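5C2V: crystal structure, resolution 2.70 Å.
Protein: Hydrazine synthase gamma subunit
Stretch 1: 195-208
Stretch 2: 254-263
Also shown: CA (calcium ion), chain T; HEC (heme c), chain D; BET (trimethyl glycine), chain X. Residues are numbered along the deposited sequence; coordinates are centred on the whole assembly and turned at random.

Stretch 1, residues 195-208: MDPRALFSDAQTHD
Stretch 2 254-263: KEFDTPTLRD

The two stretches run antiparallel, with Ser 202 beside Thr 260, Thr 206 beside Asp 257 and Asp 208 beside Glu 255. Most of both is loop; a short bridge pairs His 207 with Phe 256. There His 207 N donates to Phe 256 O at 3.2 Å, and Phe 256 N to His 207 O at 3.1 Å. Thr 258 N extends the ladder to Gln 205 O at 3.2 Å.

Arg 262 loses the most surface. Its chi1 to chi3 are all m, so the chain folds round and its end approaches the type I turn from Asp 196 to Ala 199. Arg 262 NH1 donates to Ala 199 O at 2.8 Å and weakly to Pro 197 O at 3.3 Å. Arg 262 CD lies 3.9 Å from Phe 201 CD2.

Thr 258, rotamer p, points toward stretch 1. Its OG1 is a very short 2.4 Å from Ser 202 OG, a hydrogen bond in which either could donate. Thr 258 CG2 meets the edge of the His 207 ring, 3.4 Å from CD2. That ring is held by His 207 NE2 to Asp 203 OD2, 2.4 Å.

Phe 201, phi/psi 45/37 and chi1 m, packs its CB 3.6 Å from Leu 261 CB. Beside it, Thr 260 OG1 donates to Leu 200 O at 2.8 Å.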

# COMPACT_ATOMS: atom_id res chain seq x y z
N MET C 195 72.99 2.56 -25.15
CA MET C 195 73.56 3.89 -24.98
C MET C 195 73.06 4.88 -26.02
O MET C 195 73.38 6.06 -25.98
CB MET C 195 75.09 3.82 -25.03
CG MET C 195 75.70 2.89 -23.99
SD MET C 195 75.35 3.38 -22.30
CE MET C 195 76.56 2.41 -21.41
N ASP C 196 72.26 4.38 -26.97
CA ASP C 196 71.72 5.23 -28.03
C ASP C 196 70.36 5.80 -27.62
O ASP C 196 69.39 5.06 -27.47
CB ASP C 196 71.58 4.43 -29.33
CG ASP C 196 71.08 5.28 -30.49
OD1 ASP C 196 71.28 6.52 -30.45
OD2 ASP C 196 70.50 4.71 -31.43
N PRO C 197 70.30 7.13 -27.43
CA PRO C 197 69.07 7.82 -27.01
C PRO C 197 67.95 7.69 -28.04
O PRO C 197 66.78 7.82 -27.70
CB PRO C 197 69.51 9.28 -26.87
CG PRO C 197 71.00 9.22 -26.72
CD PRO C 197 71.43 8.07 -27.56
N ARG C 198 68.32 7.44 -29.29
CA ARG C 198 67.35 7.35 -30.38
C ARG C 198 66.86 5.92 -30.61
O ARG C 198 66.10 5.67 -31.54
CB ARG C 198 67.96 7.90 -31.67
CG ARG C 198 68.11 9.42 -31.69
CD ARG C 198 68.82 9.89 -32.95
NE ARG C 198 68.57 11.30 -33.24
CZ ARG C 198 69.30 12.31 -32.78
NH1 ARG C 198 70.34 12.07 -32.00
NH2 ARG C 198 68.98 13.56 -33.10
N ALA C 199 67.29 4.99 -29.76
CA ALA C 199 66.92 3.58 -29.91
C ALA C 199 65.48 3.32 -29.46
O ALA C 199 65.13 3.58 -28.31
CB ALA C 199 67.89 2.70 -29.14
N LEU C 200 64.66 2.80 -30.37
CA LEU C 200 63.26 2.53 -30.05
C LEU C 200 62.96 1.07 -29.68
O LEU C 200 61.86 0.76 -29.24
CB LEU C 200 62.38 2.94 -31.23
CG LEU C 200 62.73 4.30 -31.84
CD1 LEU C 200 61.90 4.56 -33.09
CD2 LEU C 200 62.53 5.41 -30.81
N PHE C 201 63.95 0.20 -29.85
CA PHE C 201 63.81 -1.24 -29.60
C PHE C 201 62.52 -1.86 -30.16
O PHE C 201 61.93 -2.74 -29.54
CB PHE C 201 63.91 -1.52 -28.10
CG PHE C 201 65.29 -1.37 -27.55
CD1 PHE C 201 66.18 -2.44 -27.55
CD2 PHE C 201 65.72 -0.16 -27.03
CE1 PHE C 201 67.45 -2.31 -27.05
CE2 PHE C 201 67.00 -0.02 -26.52
CZ PHE C 201 67.87 -1.10 -26.53
N SER C 202 62.10 -1.39 -31.33
CA SER C 202 60.94 -1.96 -32.01
C SER C 202 61.06 -1.77 -33.52
O SER C 202 61.59 -0.76 -33.99
CB SER C 202 59.65 -1.31 -31.50
OG SER C 202 58.52 -1.76 -32.23
N ASP C 203 60.56 -2.74 -34.28
CA ASP C 203 60.61 -2.65 -35.74
C ASP C 203 59.39 -1.92 -36.30
O ASP C 203 59.31 -1.66 -37.50
CB ASP C 203 60.72 -4.05 -36.37
CG ASP C 203 59.62 -4.99 -35.91
OD1 ASP C 203 58.60 -4.53 -35.36
OD2 ASP C 203 59.77 -6.22 -36.12
N ALA C 204 58.45 -1.60 -35.41
CA ALA C 204 57.20 -0.94 -35.77
C ALA C 204 56.43 -1.74 -36.81
O ALA C 204 55.77 -1.17 -37.68
CB ALA C 204 57.46 0.48 -36.27
N GLN C 205 56.51 -3.07 -36.72
CA GLN C 205 55.82 -3.95 -37.65
C GLN C 205 54.81 -4.84 -36.93
O GLN C 205 54.68 -4.78 -35.71
CB GLN C 205 56.81 -4.81 -38.43
CG GLN C 205 57.81 -4.01 -39.26
CD GLN C 205 58.76 -4.91 -40.03
OE1 GLN C 205 58.49 -6.09 -40.24
NE2 GLN C 205 59.89 -4.34 -40.46
N THR C 206 54.11 -5.67 -37.70
CA THR C 206 53.12 -6.58 -37.15
C THR C 206 53.61 -8.02 -37.22
O THR C 206 53.87 -8.54 -38.30
CB THR C 206 51.77 -6.45 -37.90
OG1 THR C 206 51.31 -5.10 -37.83
CG2 THR C 206 50.73 -7.37 -37.28
N HIS C 207 53.72 -8.66 -36.06
CA HIS C 207 54.26 -10.02 -35.99
C HIS C 207 53.33 -11.00 -35.29
O HIS C 207 52.47 -10.60 -34.50
CB HIS C 207 55.61 -10.01 -35.27
CG HIS C 207 56.70 -9.31 -36.02
ND1 HIS C 207 57.32 -9.86 -37.12
CD2 HIS C 207 57.28 -8.10 -35.83
CE1 HIS C 207 58.23 -9.02 -37.57
NE2 HIS C 207 58.23 -7.95 -36.81
N ASP C 208 53.51 -12.29 -35.58
CA ASP C 208 52.83 -13.33 -34.83
C ASP C 208 53.83 -13.95 -33.86
O ASP C 208 54.70 -14.72 -34.25
CB ASP C 208 52.26 -14.39 -35.78
CG ASP C 208 51.36 -15.40 -35.08
OD1 ASP C 208 51.54 -15.65 -33.87
OD2 ASP C 208 50.47 -15.96 -35.76
N LYS C 254 45.41 -12.59 -34.64
CA LYS C 254 46.53 -13.34 -34.09
C LYS C 254 47.84 -12.54 -34.03
O LYS C 254 48.80 -12.98 -33.40
CB LYS C 254 46.76 -14.61 -34.90
CG LYS C 254 45.50 -15.42 -35.16
CD LYS C 254 45.81 -16.65 -35.99
CE LYS C 254 44.56 -17.47 -36.25
NZ LYS C 254 44.86 -18.72 -36.99
N GLU C 255 47.87 -11.38 -34.68
CA GLU C 255 49.12 -10.64 -34.82
C GLU C 255 49.01 -9.22 -34.26
O GLU C 255 47.94 -8.62 -34.29
CB GLU C 255 49.55 -10.60 -36.29
CG GLU C 255 49.77 -11.97 -36.91
CD GLU C 255 50.28 -11.89 -38.33
OE1 GLU C 255 50.34 -10.77 -38.88
OE2 GLU C 255 50.64 -12.94 -38.90
N PHE C 256 50.13 -8.69 -33.77
CA PHE C 256 50.11 -7.41 -33.07
C PHE C 256 51.31 -6.51 -33.40
O PHE C 256 52.39 -6.99 -33.73
CB PHE C 256 50.05 -7.64 -31.56
CG PHE C 256 48.99 -8.62 -31.14
CD1 PHE C 256 47.68 -8.22 -30.99
CD2 PHE C 256 49.31 -9.95 -30.91
CE1 PHE C 256 46.70 -9.12 -30.61
CE2 PHE C 256 48.34 -10.85 -30.53
CZ PHE C 256 47.03 -10.44 -30.38
N ASP C 257 51.09 -5.21 -33.29
CA ASP C 257 52.14 -4.22 -33.47
C ASP C 257 53.11 -4.25 -32.28
O ASP C 257 52.69 -4.17 -31.13
CB ASP C 257 51.53 -2.82 -33.63
CG ASP C 257 52.55 -1.71 -33.47
OD1 ASP C 257 53.39 -1.54 -34.37
OD2 ASP C 257 52.49 -0.99 -32.45
N THR C 258 54.40 -4.38 -32.58
CA THR C 258 55.42 -4.51 -31.54
C THR C 258 55.65 -3.20 -30.79
O THR C 258 55.92 -2.16 -31.41
CB THR C 258 56.76 -4.99 -32.11
OG1 THR C 258 57.48 -3.87 -32.65
CG2 THR C 258 56.54 -6.03 -33.19
N PRO C 259 55.54 -3.23 -29.46
CA PRO C 259 55.78 -2.09 -28.58
C PRO C 259 57.27 -1.83 -28.36
O PRO C 259 58.08 -2.73 -28.55
CB PRO C 259 55.11 -2.50 -27.26
CG PRO C 259 54.36 -3.77 -27.55
CD PRO C 259 55.07 -4.40 -28.70
N THR C 260 57.61 -0.61 -27.96
CA THR C 260 58.97 -0.28 -27.57
C THR C 260 59.36 -1.04 -26.30
O THR C 260 58.50 -1.39 -25.50
CB THR C 260 59.16 1.23 -27.33
OG1 THR C 260 60.51 1.49 -26.95
CG2 THR C 260 58.22 1.71 -26.22
N LEU C 261 60.65 -1.30 -26.14
CA LEU C 261 61.14 -1.91 -24.91
C LEU C 261 61.67 -0.83 -23.96
O LEU C 261 62.12 -1.14 -22.85
CB LEU C 261 62.22 -2.95 -25.20
CG LEU C 261 61.77 -4.16 -26.02
CD1 LEU C 261 62.81 -5.26 -25.98
CD2 LEU C 261 60.42 -4.66 -25.53
N ARG C 262 61.63 0.42 -24.40
CA ARG C 262 62.02 1.54 -23.56
C ARG C 262 61.01 1.73 -22.44
O ARG C 262 59.80 1.65 -22.66
CB ARG C 262 62.15 2.82 -24.39
CG ARG C 262 63.21 2.77 -25.48
CD ARG C 262 64.62 2.87 -24.90
NE ARG C 262 64.83 4.14 -24.21
CZ ARG C 262 65.16 5.28 -24.82
NH1 ARG C 262 65.31 5.31 -26.14
NH2 ARG C 262 65.33 6.39 -24.11
N ASP C 263 61.52 1.97 -21.23
CA ASP C 263 60.68 2.14 -20.04
C ASP C 263 59.79 0.93 -19.78
O ASP C 263 58.71 1.07 -19.20
CB ASP C 263 59.82 3.40 -20.14
CG ASP C 263 60.63 4.67 -20.02
OD1 ASP C 263 61.74 4.63 -19.45
OD2 ASP C 263 60.14 5.73 -20.48
CA CA T . 53.30 1.25 -32.61
FE HEC D . 59.21 -9.00 -28.19
CHA HEC D . 56.34 -7.65 -26.89
CHB HEC D . 60.80 -8.54 -25.19
CHC HEC D . 61.82 -11.00 -29.25
CHD HEC D . 57.82 -9.15 -31.30
NA HEC D . 58.66 -8.26 -26.36
C1A HEC D . 57.44 -7.70 -26.05
C2A HEC D . 57.51 -7.18 -24.70
C3A HEC D . 58.74 -7.43 -24.23
C4A HEC D . 59.49 -8.11 -25.27
CMA HEC D . 59.27 -7.05 -22.83
CAA HEC D . 56.38 -6.47 -23.93
CBA HEC D . 56.11 -5.11 -24.57
CGA HEC D . 54.86 -4.51 -23.99
O1A HEC D . 54.63 -3.29 -24.18
O2A HEC D . 54.09 -5.25 -23.32
NB HEC D . 61.02 -9.59 -27.40
C1B HEC D . 61.40 -9.41 -26.08
C2B HEC D . 62.52 -10.29 -25.81
C3B HEC D . 62.80 -10.96 -26.93
C4B HEC D . 61.86 -10.54 -27.95
CMB HEC D . 63.25 -10.39 -24.45
CAB HEC D . 63.92 -12.01 -27.13
CBB HEC D . 63.58 -13.31 -26.36
NC HEC D . 59.73 -9.91 -29.95
C1C HEC D . 60.84 -10.69 -30.18
C2C HEC D . 60.74 -11.22 -31.53
C3C HEC D . 59.70 -10.62 -32.13
C4C HEC D . 59.00 -9.84 -31.12
CMC HEC D . 61.86 -12.02 -32.24
CAC HEC D . 59.24 -10.82 -33.59
CBC HEC D . 58.73 -12.25 -33.81
ND HEC D . 57.37 -8.41 -28.99
C1D HEC D . 56.98 -8.73 -30.29
C2D HEC D . 55.55 -8.56 -30.40
C3D HEC D . 55.09 -8.08 -29.02
C4D HEC D . 56.29 -8.03 -28.21
CMD HEC D . 54.68 -8.79 -31.66
CAD HEC D . 53.65 -7.75 -28.56
CBD HEC D . 52.81 -9.02 -28.57
CGD HEC D . 51.52 -8.78 -27.84
O1D HEC D . 50.72 -9.74 -27.70
O2D HEC D . 51.28 -7.62 -27.41
N BET X . 57.33 -15.30 -38.44
CA BET X . 56.54 -14.53 -37.39
C BET X . 56.04 -13.10 -37.98
O BET X . 56.93 -12.22 -38.05
OXT BET X . 54.82 -13.08 -38.28
C1 BET X . 56.72 -15.11 -39.82
C2 BET X . 57.34 -16.79 -38.13
C3 BET X . 58.76 -14.77 -38.53
O HOH W 1 52.67 -2.55 -36.77
O HOH W 2 54.53 0.61 -34.55
O HOH W 3 55.13 0.62 -31.21
O HOH W 4 52.06 1.88 -30.66